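Long-range contacts in GTN Reductase (Agrobacterium tumefaciens, PDB 4JIQ), which binds FMN and, as a member of the Old Yellow Enzyme family of flavin oxidoreductases, probably reduces its substrates with electrons drawn from NADH or NADPH: residues 25-30 with 354-359; 63-68 with 127-132; 187-192 with 247-252. All coordinates share one frame; numbering follows the deposited sequence.

Contact 1 of 3, residues 25-30 with 354-359; sequences TRNRSP and TFYGGG. With FMN (flavin mononucleotide), chain B; 1L5 ([(1E)-1-nitroprop-1-en-2-yl]benzene), chain C.
In the (beta/alpha)8 barrel of this Old Yellow Enzyme relative, the loop leaving the first barrel strand, 19-21, lays Arg26 and Arg28 against the backbone of Thr354 to Gly359, a C-terminal loop that borders the flavin. Neither piece is helix or strand here, and the two arginines do most of the joining. Arg26 starts out pointing away from the tail, but bends at chi2 (-60°) and again at chi3 bring its guanidinium back. Its NE then gives an almost straight bond to Phe355 O (2.9 Å, 173° at the hydrogen), meeting a lone pair in the carbonyl plane. The NH1 of the same group makes a weak bond to Thr354 O and also a hydrogen bond to Gly362 O.

Arg28 comes in beside it. Its NH2 reaches Thr354 O at 3.2 Å, while NE and NH2 together hold Arg26 O from the side. That carbonyl takes a third donor, Gly357 N at 2.9 Å, so one oxygen ties both loops and the Arg28 head together. Gly357 O sits over the centre of the Arg28 guanidinium, 3.3 Å above its plane, which gives the cation a carbonyl on its face as well as several round its rim.

Further along, Asn27 OD1 meets the edge of the Tyr356 ring, 3.2 Å from CD1, with the amide and ring planes turned 60° apart; Asn27 ND2 is bonded to Ala66 O. The loop reaches the cofactor through Thr25, whose OG1 donates to FMN O4 at 2.9 Å and whose backbone N donates to FMN N5. From the tail, Phe355 packs obliquely on the C7M methyl of the flavin, and Tyr356 OH lies 3.3 Å from that same FMN C7M.

Contact 2 of 3, residues 63-68 with 127-132; sequences QGYADV and KTYIIN. With 1L5 ([(1E)-1-nitroprop-1-en-2-yl]benzene), chain C.
Tyr65 offers one face of its ring to the phenyl group of the bound nitroalkene and turns obliquely toward Tyr129. Ligand atom C6 lies 3.7 Å above the Tyr65 plane, close to over the ring centre, and the phenyl plane is within about 25° of parallel to it. Tyr129 meets both groups with its edge: its CD1 is 3.3 Å from Tyr65 CD1, and its CE1 is 3.3 Å from C5 of the ligand, each neighbour lying near the plane of the Tyr129 ring. The two tyrosine rings form an oblique aromatic pair, inclined by 65° with centroids 5.7 Å apart. In this way the phenyl group is covered by a flat wall and bordered by a rim.

Tyr129 has CG beside its backbone N (chi1 -57°), and its CB points at the 63-68 loop, which carries the ring edge in alongside Tyr65. The Tyr356 ring of the C-terminal loop meets Tyr129 near its hydroxyl end. Tyr65 OH is held by a hydrogen bond with Tyr183 OH, fixing the far end of the ring that faces the ligand.

The backbones are joined by a weak hydrogen bond, Ala66 N to Tyr129 O at 2.9 Å, its angle at the hydrogen well short of straight. Beside it, the Ala66 methyl packs on Ile131, CB to CB at 4.0 Å, although Ile131 is poorly ordered. Thr128 directs CG2 at Gly64 O.

Strand 127-128 pairs antiparallel with 140-141 in the long excursion after the third barrel strand, 94-99. Tyr129, just after this strand, and Tyr65, in the loop after the second barrel strand, 50-57, line the pocket that holds the nitroalkene above the flavin, at the mouth of a TIM barrel.

Contact 3 of 3, residues 187-192 with 247-252; sequences QFLKSS and PLYNYV
Leu189, the last residue of helix 184-189, points its side chain at helix 245-257, and its two methyl branches divide the work in this packing of a short loop helix of the TIM barrel on the helix after the fifth strand. CD2 goes to the face of the second helix formed by Leu248 and Val252, one turn apart. It meets Val252 CG2 tip to tip at 4.0 Å, and Leu248 CD1 at 3.7 Å, the two leucines running at a slant to each other. CD1 turns instead to Tyr249, lying 4.1 Å from its CZ and set obliquely to the ring. Leu211 of helix 209-222 touches both Leu189 and Val252, so a third helix also packs on this apolar group.

Leu248 extends with CG anti to its backbone N (chi1 164°), which brings its methyls up to Leu189 CD2 and to the carbonyl at the end of the first helix. There its CD2 rests 3.5 Å from Leu189 O. This carbonyl is hydrogen-bonded to Arg207 NH1, so its polar need is met by the guanidinium, and the leucine methyl also packs on it.

Lys190 is the first residue to leave helical geometry. Its chain bends at chi2 (-115°) and then runs straight, crossing the long axis of Tyr249 at about a right angle. The closest contact between them is at the phenol oxygen. The ammonium NZ is spoken for by Pro233 O, with a long, weak ion pair to Glu186.

No hydrogen bond links the two segments, which meet mostly through buried side chains. Lys190 NZ stands 3.4 Å from Tyr249 OH at an angle too poor for a bond, and the nearest approach there is carbon to oxygen, Lys190 CE to Tyr249 OH at 3.2 Å.

Contacts 1 and 2 lie side by side at the flavin end of the barrel and touch, their centres 11 Å apart. Ser29 N to Asp67 O (3.0 Å), probably a hydrogen bond, joins their backbones, next to the Asn27 to Ala66 bond, and Tyr129 OH packs against Tyr356 CD2 at 3.1 Å. Both touch the nitroalkene, contact 1 from the FMN side and contact 2 around its phenyl group. Contact 3 lies across the chain's centre from contact 1, centre to centre about 32 Å, and about 28 Å from contact 2. It is remote from the pocket: the Tyr249 side chain stays about 12 Å from FMN.

Contact 1 of 3, residues 25-30 with 354-359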
loop_
_atom_site.group_PDB
_atom_site.type_symbol
_atom_site.label_atom_id
_atom_site.label_comp_id
_atom_site.label_asym_id
_atom_site.label_seq_id
_atom_site.Cartn_x
_atom_site.Cartn_y
_atom_site.Cartn_z
ATOM N N THR A 25 5.957 -0.123 -6.171
ATOM C CA THR A 25 7.386 -0.056 -5.889
ATOM C C THR A 25 8.190 -0.183 -7.180
ATOM O O THR A 25 7.984 -1.119 -7.948
ATOM C CB THR A 25 7.809 -1.174 -4.918
ATOM O OG1 THR A 25 7.315 -0.876 -3.607
ATOM C CG2 THR A 25 9.326 -1.299 -4.867
ATOM N N ARG A 26 9.102 0.756 -7.419
ATOM C CA ARG A 26 9.899 0.739 -8.645
ATOM C C ARG A 26 11.384 0.551 -8.367
ATOM O O ARG A 26 12.161 0.274 -9.284
ATOM C CB ARG A 26 9.685 2.022 -9.454
ATOM C CG ARG A 26 8.228 2.421 -9.597
ATOM C CD ARG A 26 7.437 1.334 -10.310
ATOM N NE ARG A 26 8.102 0.920 -11.540
ATOM C CZ ARG A 26 7.912 1.495 -12.723
ATOM N NH1 ARG A 26 8.570 1.053 -13.787
ATOM N NH2 ARG A 26 7.065 2.512 -12.842
ATOM N N ASN A 27 11.765 0.704 -7.101
ATOM C CA ASN A 27 13.160 0.592 -6.684
ATOM C C ASN A 27 14.069 1.568 -7.425
ATOM O O ASN A 27 15.067 1.164 -8.025
ATOM C CB ASN A 27 13.661 -0.845 -6.859
ATOM C CG ASN A 27 12.853 -1.842 -6.057
ATOM O OD1 ASN A 27 11.931 -2.472 -6.574
ATOM N ND2 ASN A 27 13.188 -1.981 -4.778
ATOM N N ARG A 28 13.730 2.853 -7.373
ATOM C CA ARG A 28 14.492 3.855 -8.110
ATOM C C ARG A 28 14.824 5.080 -7.263
ATOM O O ARG A 28 14.931 6.191 -7.784
ATOM C CB ARG A 28 13.736 4.265 -9.380
ATOM C CG ARG A 28 14.442 3.902 -10.671
ATOM C CD ARG A 28 13.468 3.590 -11.791
ATOM N NE ARG A 28 12.710 2.375 -11.521
ATOM C CZ ARG A 28 12.255 1.551 -12.459
ATOM N NH1 ARG A 28 12.479 1.811 -13.740
ATOM N NH2 ARG A 28 11.578 0.464 -12.111
ATOM N N SER A 29 14.982 4.869 -5.958
ATOM C CA SER A 29 15.366 5.935 -5.035
ATOM C C SER A 29 16.551 5.507 -4.171
ATOM O O SER A 29 16.373 5.131 -3.012
ATOM C CB SER A 29 14.188 6.334 -4.146
ATOM O OG SER A 29 13.135 6.886 -4.914
ATOM N N PRO A 30 17.766 5.554 -4.742
ATOM C CA PRO A 30 18.993 5.179 -4.031
ATOM C C PRO A 30 19.204 6.022 -2.778
ATOM O O PRO A 30 19.032 7.241 -2.825
ATOM C CB PRO A 30 20.091 5.478 -5.055
ATOM C CG PRO A 30 19.408 5.371 -6.373
ATOM C CD PRO A 30 18.034 5.917 -6.144
ATOM N N THR A 354 11.487 -3.980 -16.928
ATOM C CA THR A 354 11.838 -2.656 -16.413
ATOM C C THR A 354 10.994 -2.197 -15.220
ATOM O O THR A 354 11.037 -1.027 -14.842
ATOM C CB THR A 354 11.804 -1.578 -17.520
ATOM O OG1 THR A 354 10.665 -1.784 -18.364
ATOM C CG2 THR A 354 13.068 -1.640 -18.366
ATOM N N PHE A 355 10.244 -3.120 -14.623
ATOM C CA PHE A 355 9.405 -2.804 -13.468
ATOM C C PHE A 355 10.209 -2.388 -12.236
ATOM O O PHE A 355 9.825 -1.457 -11.527
ATOM C CB PHE A 355 8.498 -3.985 -13.109
ATOM C CG PHE A 355 7.242 -4.065 -13.931
ATOM C CD1 PHE A 355 7.071 -3.262 -15.047
ATOM C CD2 PHE A 355 6.224 -4.937 -13.575
ATOM C CE1 PHE A 355 5.912 -3.336 -15.804
ATOM C CE2 PHE A 355 5.062 -5.017 -14.325
ATOM C CZ PHE A 355 4.905 -4.215 -15.440
ATOM N N TYR A 356 11.315 -3.084 -11.981
ATOM C CA TYR A 356 12.130 -2.826 -10.793
ATOM C C TYR A 356 13.563 -2.453 -11.154
ATOM O O TYR A 356 14.167 -3.061 -12.037
ATOM C CB TYR A 356 12.150 -4.050 -9.877
ATOM C CG TYR A 356 10.789 -4.626 -9.570
ATOM C CD1 TYR A 356 9.967 -4.045 -8.612
ATOM C CD2 TYR A 356 10.331 -5.758 -10.227
ATOM C CE1 TYR A 356 8.725 -4.571 -8.324
ATOM C CE2 TYR A 356 9.089 -6.295 -9.944
ATOM C CZ TYR A 356 8.290 -5.695 -8.993
ATOM O OH TYR A 356 7.052 -6.220 -8.709
ATOM N N GLY A 357 14.106 -1.461 -10.454
ATOM C CA GLY A 357 15.471 -1.023 -10.674
ATOM C C GLY A 357 15.696 -0.400 -12.039
ATOM O O GLY A 357 14.865 -0.507 -12.938
ATOM N N GLY A 358 16.840 0.257 -12.192
ATOM C CA GLY A 358 17.209 0.871 -13.454
ATOM C C GLY A 358 17.051 2.380 -13.465
ATOM O O GLY A 358 17.135 3.036 -12.426
ATOM N N GLY A 359 16.814 2.931 -14.651
ATOM C CA GLY A 359 16.707 4.369 -14.816
ATOM C C GLY A 359 15.432 4.826 -15.502
ATOM O O GLY A 359 14.342 4.337 -15.205
HETATM N N1 FMN B . 1.086 -3.068 -3.909
HETATM C C2 FMN B . 1.235 -2.326 -2.751
HETATM O O2 FMN B . 0.343 -2.311 -1.901
HETATM N N3 FMN B . 2.387 -1.598 -2.540
HETATM C C4 FMN B . 3.398 -1.605 -3.478
HETATM O O4 FMN B . 4.418 -0.942 -3.271
HETATM C C4A FMN B . 3.261 -2.367 -4.637
HETATM N N5 FMN B . 4.249 -2.403 -5.597
HETATM C C5A FMN B . 4.056 -3.032 -6.812
HETATM C C6 FMN B . 5.026 -2.944 -7.810
HETATM C C7 FMN B . 4.823 -3.573 -9.032
HETATM C C7M FMN B . 5.865 -3.462 -10.104
HETATM C C8 FMN B . 3.651 -4.290 -9.264
HETATM C C8M FMN B . 3.434 -4.970 -10.586
HETATM C C9 FMN B . 2.684 -4.383 -8.263
HETATM C C9A FMN B . 2.877 -3.744 -7.033
HETATM N N10 FMN B . 1.918 -3.792 -6.027
HETATM C C10 FMN B . 2.097 -3.089 -4.851
HETATM C "C1'" FMN B . 0.525 -4.262 -6.312
HETATM C "C2'" FMN B . -0.261 -3.239 -7.121
HETATM O "O2'" FMN B . -0.452 -2.069 -6.362
HETATM C "C3'" FMN B . -1.623 -3.790 -7.513
HETATM O "O3'" FMN B . -2.205 -4.448 -6.415
HETATM C "C4'" FMN B . -1.582 -4.757 -8.697
HETATM O "O4'" FMN B . -0.630 -5.789 -8.555
HETATM C "C5'" FMN B . -1.327 -3.987 -9.988
HETATM O "O5'" FMN B . -1.923 -4.715 -11.031
HETATM P P FMN B . -3.397 -4.299 -11.495
HETATM O O1P FMN B . -3.353 -3.024 -12.296
HETATM O O2P FMN B . -4.266 -4.106 -10.278
HETATM O O3P FMN B . -3.933 -5.412 -12.356
HETATM C C1 1L5 C . 5.931 -4.894 -3.177
HETATM C C2 1L5 C . 7.114 -5.506 -3.877
HETATM C C3 1L5 C . 6.934 -6.628 -4.683
HETATM C C4 1L5 C . 8.008 -7.220 -5.347
HETATM C C5 1L5 C . 9.279 -6.685 -5.221
HETATM C C6 1L5 C . 9.455 -5.558 -4.426
HETATM C C7 1L5 C . 8.383 -4.966 -3.762
HETATM C C8 1L5 C . 4.820 -5.626 -3.075
HETATM O O1 1L5 C . 2.707 -5.452 -3.166
HETATM N N 1L5 C . 3.734 -5.240 -2.550
HETATM O O 1L5 C . 3.612 -4.612 -1.302
HETATM C C 1L5 C . 5.974 -3.517 -2.588
#

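Contact 2 of 3, residues 63-68 with 127-132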
loop_
_atom_site.group_PDB
_atom_site.type_symbol
_atom_site.label_atom_id
_atom_site.label_comp_id
_atom_site.label_asym_id
_atom_site.label_seq_id
_atom_site.Cartn_x
_atom_site.Cartn_y
_atom_site.Cartn_z
ATOM N N GLN A 63 12.215 -1.236 6.315
ATOM C CA GLN A 63 12.706 -1.468 4.958
ATOM C C GLN A 63 12.892 -2.953 4.671
ATOM O O GLN A 63 13.318 -3.716 5.540
ATOM C CB GLN A 63 14.031 -0.734 4.720
ATOM C CG GLN A 63 13.896 0.739 4.364
ATOM C CD GLN A 63 13.534 0.968 2.905
ATOM O OE1 GLN A 63 13.198 0.031 2.176
ATOM N NE2 GLN A 63 13.591 2.224 2.475
ATOM N N GLY A 64 12.585 -3.356 3.443
ATOM C CA GLY A 64 12.722 -4.742 3.051
ATOM C C GLY A 64 13.299 -4.943 1.664
ATOM O O GLY A 64 13.472 -6.077 1.234
ATOM N N TYR A 65 13.582 -3.850 0.960
ATOM C CA TYR A 65 14.171 -3.922 -0.378
ATOM C C TYR A 65 15.140 -2.765 -0.622
ATOM O O TYR A 65 15.060 -1.728 0.034
ATOM C CB TYR A 65 13.080 -3.929 -1.455
ATOM C CG TYR A 65 12.003 -4.969 -1.243
ATOM C CD1 TYR A 65 12.175 -6.277 -1.679
ATOM C CD2 TYR A 65 10.814 -4.644 -0.599
ATOM C CE1 TYR A 65 11.193 -7.231 -1.483
ATOM C CE2 TYR A 65 9.828 -5.589 -0.398
ATOM C CZ TYR A 65 10.021 -6.880 -0.842
ATOM O OH TYR A 65 9.039 -7.822 -0.641
ATOM N N ALA A 66 16.047 -2.943 -1.577
ATOM C CA ALA A 66 17.035 -1.914 -1.901
ATOM C C ALA A 66 16.459 -0.793 -2.770
ATOM O O ALA A 66 15.551 -1.019 -3.574
ATOM C CB ALA A 66 18.251 -2.539 -2.574
ATOM N N ASP A 67 17.001 0.412 -2.592
ATOM C CA ASP A 67 16.618 1.601 -3.362
ATOM C C ASP A 67 15.155 2.015 -3.212
ATOM O O ASP A 67 14.554 2.545 -4.149
ATOM C CB ASP A 67 16.973 1.439 -4.844
ATOM C CG ASP A 67 18.463 1.516 -5.094
ATOM O OD1 ASP A 67 19.204 1.882 -4.158
ATOM O OD2 ASP A 67 18.894 1.222 -6.229
ATOM N N VAL A 68 14.592 1.783 -2.034
ATOM C CA VAL A 68 13.212 2.171 -1.754
ATOM C C VAL A 68 13.154 3.445 -0.905
ATOM O O VAL A 68 13.768 3.514 0.157
ATOM C CB VAL A 68 12.441 1.026 -1.061
ATOM C CG1 VAL A 68 11.141 1.528 -0.447
ATOM C CG2 VAL A 68 12.176 -0.098 -2.051
ATOM N N LYS A 127 11.997 -13.565 -1.315
ATOM C CA LYS A 127 13.180 -12.946 -1.904
ATOM C C LYS A 127 13.250 -11.444 -1.635
ATOM O O LYS A 127 12.244 -10.811 -1.315
ATOM C CB LYS A 127 13.231 -13.214 -3.408
ATOM C CG LYS A 127 13.728 -14.601 -3.775
ATOM C CD LYS A 127 15.201 -14.764 -3.428
ATOM C CE LYS A 127 15.762 -16.072 -3.970
ATOM N NZ LYS A 127 17.249 -16.122 -3.884
ATOM N N THR A 128 14.449 -10.885 -1.785
ATOM C CA THR A 128 14.717 -9.486 -1.470
ATOM C C THR A 128 15.675 -8.899 -2.503
ATOM O O THR A 128 16.448 -9.631 -3.114
ATOM C CB THR A 128 15.366 -9.369 -0.070
ATOM O OG1 THR A 128 14.519 -9.979 0.910
ATOM C CG2 THR A 128 15.610 -7.922 0.314
ATOM N N TYR A 129 15.610 -7.586 -2.714
ATOM C CA TYR A 129 16.619 -6.883 -3.498
ATOM C C TYR A 129 17.700 -6.354 -2.565
ATOM O O TYR A 129 17.421 -5.546 -1.682
ATOM C CB TYR A 129 16.007 -5.697 -4.246
ATOM C CG TYR A 129 14.862 -6.039 -5.171
ATOM C CD1 TYR A 129 13.573 -6.185 -4.682
ATOM C CD2 TYR A 129 15.064 -6.188 -6.538
ATOM C CE1 TYR A 129 12.523 -6.487 -5.513
ATOM C CE2 TYR A 129 14.013 -6.491 -7.385
ATOM C CZ TYR A 129 12.743 -6.639 -6.863
ATOM O OH TYR A 129 11.687 -6.939 -7.689
ATOM N N ILE A 130 18.935 -6.802 -2.762
ATOM C CA ILE A 130 20.051 -6.296 -1.968
ATOM C C ILE A 130 21.130 -5.691 -2.859
ATOM O O ILE A 130 21.743 -6.382 -3.670
ATOM C CB ILE A 130 20.655 -7.388 -1.069
ATOM C CG1 ILE A 130 19.732 -7.649 0.119
ATOM C CG2 ILE A 130 22.026 -6.965 -0.566
ATOM C CD1 ILE A 130 19.259 -9.067 0.223
ATOM N N ILE A 131 21.355 -4.392 -2.706
ATOM C CA ILE A 131 22.312 -3.699 -3.556
ATOM C C ILE A 131 23.746 -4.096 -3.203
ATOM O O ILE A 131 24.069 -4.353 -2.038
ATOM C CB ILE A 131 22.127 -2.165 -3.511
ATOM C CG1 ILE A 131 22.086 -1.598 -4.932
ATOM C CG2 ILE A 131 23.227 -1.501 -2.697
ATOM C CD1 ILE A 131 20.897 -2.071 -5.740
ATOM N N ASN A 132 24.592 -4.154 -4.228
ATOM C CA ASN A 132 25.954 -4.651 -4.090
ATOM C C ASN A 132 26.992 -3.574 -4.426
ATOM O O ASN A 132 27.460 -3.483 -5.559
ATOM C CB ASN A 132 26.135 -5.899 -4.968
ATOM C CG ASN A 132 27.505 -6.550 -4.813
ATOM O OD1 ASN A 132 28.456 -5.937 -4.330
ATOM N ND2 ASN A 132 27.610 -7.804 -5.241
HETATM C C1 1L5 C . 5.931 -4.894 -3.177
HETATM C C2 1L5 C . 7.114 -5.506 -3.877
HETATM C C3 1L5 C . 6.934 -6.628 -4.683
HETATM C C4 1L5 C . 8.008 -7.220 -5.347
HETATM C C5 1L5 C . 9.279 -6.685 -5.221
HETATM C C6 1L5 C . 9.455 -5.558 -4.426
HETATM C C7 1L5 C . 8.383 -4.966 -3.762
HETATM C C8 1L5 C . 4.820 -5.626 -3.075
HETATM O O1 1L5 C . 2.707 -5.452 -3.166
HETATM N N 1L5 C . 3.734 -5.240 -2.550
HETATM O O 1L5 C . 3.612 -4.612 -1.302
HETATM C C 1L5 C . 5.974 -3.517 -2.588
#

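Contact 3 of 3, residues 187-192 with 247-252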
loop_
_atom_site.group_PDB
_atom_site.type_symbol
_atom_site.label_atom_id
_atom_site.label_comp_id
_atom_site.label_asym_id
_atom_site.label_seq_id
_atom_site.Cartn_x
_atom_site.Cartn_y
_atom_site.Cartn_z
ATOM N N GLN A 187 1.121 -9.989 9.052
ATOM C CA GLN A 187 1.777 -11.039 9.821
ATOM C C GLN A 187 1.108 -11.244 11.177
ATOM O O GLN A 187 1.076 -12.359 11.695
ATOM C CB GLN A 187 3.268 -10.734 9.984
ATOM C CG GLN A 187 4.059 -10.856 8.690
ATOM C CD GLN A 187 5.410 -10.176 8.766
ATOM O OE1 GLN A 187 5.994 -10.054 9.840
ATOM N NE2 GLN A 187 5.910 -9.720 7.623
ATOM N N PHE A 188 0.571 -10.164 11.741
ATOM C CA PHE A 188 -0.196 -10.239 12.981
ATOM C C PHE A 188 -1.587 -10.805 12.732
ATOM O O PHE A 188 -2.104 -11.583 13.534
ATOM C CB PHE A 188 -0.321 -8.856 13.632
ATOM C CG PHE A 188 0.813 -8.515 14.556
ATOM C CD1 PHE A 188 0.813 -8.967 15.864
ATOM C CD2 PHE A 188 1.874 -7.739 14.119
ATOM C CE1 PHE A 188 1.854 -8.657 16.719
ATOM C CE2 PHE A 188 2.919 -7.429 14.969
ATOM C CZ PHE A 188 2.908 -7.888 16.270
ATOM N N LEU A 189 -2.185 -10.408 11.613
ATOM C CA LEU A 189 -3.562 -10.777 11.294
ATOM C C LEU A 189 -3.744 -12.263 11.017
ATOM O O LEU A 189 -4.649 -12.894 11.560
ATOM C CB LEU A 189 -4.067 -9.982 10.087
ATOM C CG LEU A 189 -4.790 -8.663 10.352
ATOM C CD1 LEU A 189 -5.417 -8.152 9.065
ATOM C CD2 LEU A 189 -5.847 -8.842 11.429
ATOM N N LYS A 190 -2.888 -12.819 10.164
ATOM C CA LYS A 190 -3.073 -14.187 9.686
ATOM C C LYS A 190 -2.507 -15.240 10.639
ATOM O O LYS A 190 -1.516 -15.005 11.333
ATOM C CB LYS A 190 -2.478 -14.349 8.286
ATOM C CG LYS A 190 -2.702 -13.140 7.389
ATOM C CD LYS A 190 -3.587 -13.455 6.200
ATOM C CE LYS A 190 -3.668 -12.267 5.262
ATOM N NZ LYS A 190 -4.370 -12.581 3.990
ATOM N N SER A 191 -3.145 -16.406 10.649
ATOM C CA SER A 191 -2.804 -17.482 11.574
ATOM C C SER A 191 -1.412 -18.089 11.372
ATOM O O SER A 191 -0.719 -18.383 12.344
ATOM C CB SER A 191 -3.860 -18.588 11.505
ATOM O OG SER A 191 -5.145 -18.085 11.824
ATOM N N SER A 192 -1.010 -18.284 10.118
ATOM C CA SER A 192 0.251 -18.966 9.814
ATOM C C SER A 192 1.490 -18.234 10.338
ATOM O O SER A 192 2.508 -18.859 10.636
ATOM C CB SER A 192 0.390 -19.205 8.309
ATOM O OG SER A 192 0.681 -18.001 7.622
ATOM N N PRO A 247 -14.312 -14.518 8.547
ATOM C CA PRO A 247 -14.659 -13.984 9.870
ATOM C C PRO A 247 -13.603 -13.006 10.378
ATOM O O PRO A 247 -13.933 -12.048 11.079
ATOM C CB PRO A 247 -14.685 -15.233 10.761
ATOM C CG PRO A 247 -14.761 -16.396 9.821
ATOM C CD PRO A 247 -14.028 -15.963 8.604
ATOM N N LEU A 248 -12.346 -13.253 10.017
ATOM C CA LEU A 248 -11.241 -12.383 10.411
ATOM C C LEU A 248 -11.355 -11.002 9.773
ATOM O O LEU A 248 -11.294 -9.988 10.466
ATOM C CB LEU A 248 -9.896 -13.021 10.053
ATOM C CG LEU A 248 -8.667 -12.107 10.045
ATOM C CD1 LEU A 248 -8.342 -11.572 11.435
ATOM C CD2 LEU A 248 -7.475 -12.840 9.454
ATOM N N TYR A 249 -11.527 -10.966 8.455
ATOM C CA TYR A 249 -11.600 -9.696 7.734
ATOM C C TYR A 249 -12.932 -8.954 7.880
ATOM O O TYR A 249 -12.963 -7.725 7.810
ATOM C CB TYR A 249 -11.219 -9.878 6.262
ATOM C CG TYR A 249 -9.725 -9.855 6.049
ATOM C CD1 TYR A 249 -8.972 -11.018 6.136
ATOM C CD2 TYR A 249 -9.061 -8.662 5.792
ATOM C CE1 TYR A 249 -7.602 -10.997 5.958
ATOM C CE2 TYR A 249 -7.695 -8.631 5.613
ATOM C CZ TYR A 249 -6.971 -9.801 5.697
ATOM O OH TYR A 249 -5.608 -9.771 5.520
ATOM N N ASN A 250 -14.025 -9.688 8.083
ATOM C CA ASN A 250 -15.312 -9.053 8.374
ATOM C C ASN A 250 -15.280 -8.333 9.721
ATOM O O ASN A 250 -15.939 -7.311 9.907
ATOM C CB ASN A 250 -16.461 -10.068 8.348
ATOM C CG ASN A 250 -17.037 -10.272 6.952
ATOM O OD1 ASN A 250 -16.332 -10.148 5.951
ATOM N ND2 ASN A 250 -18.327 -10.584 6.883
ATOM N N TYR A 251 -14.504 -8.870 10.656
ATOM C CA TYR A 251 -14.347 -8.248 11.962
ATOM C C TYR A 251 -13.502 -6.980 11.877
ATOM O O TYR A 251 -13.790 -5.982 12.539
ATOM C CB TYR A 251 -13.710 -9.220 12.959
ATOM C CG TYR A 251 -13.352 -8.563 14.270
ATOM C CD1 TYR A 251 -14.323 -8.321 15.230
ATOM C CD2 TYR A 251 -12.048 -8.168 14.541
ATOM C CE1 TYR A 251 -14.007 -7.709 16.424
ATOM C CE2 TYR A 251 -11.722 -7.555 15.732
ATOM C CZ TYR A 251 -12.705 -7.328 16.672
ATOM O OH TYR A 251 -12.389 -6.718 17.868
ATOM N N VAL A 252 -12.455 -7.027 11.061
ATOM C CA VAL A 252 -11.568 -5.882 10.890
ATOM C C VAL A 252 -12.301 -4.641 10.355
ATOM O O VAL A 252 -12.128 -3.547 10.888
ATOM C CB VAL A 252 -10.333 -6.242 10.019
ATOM C CG1 VAL A 252 -9.508 -5.010 9.710
ATOM C CG2 VAL A 252 -9.476 -7.295 10.721
#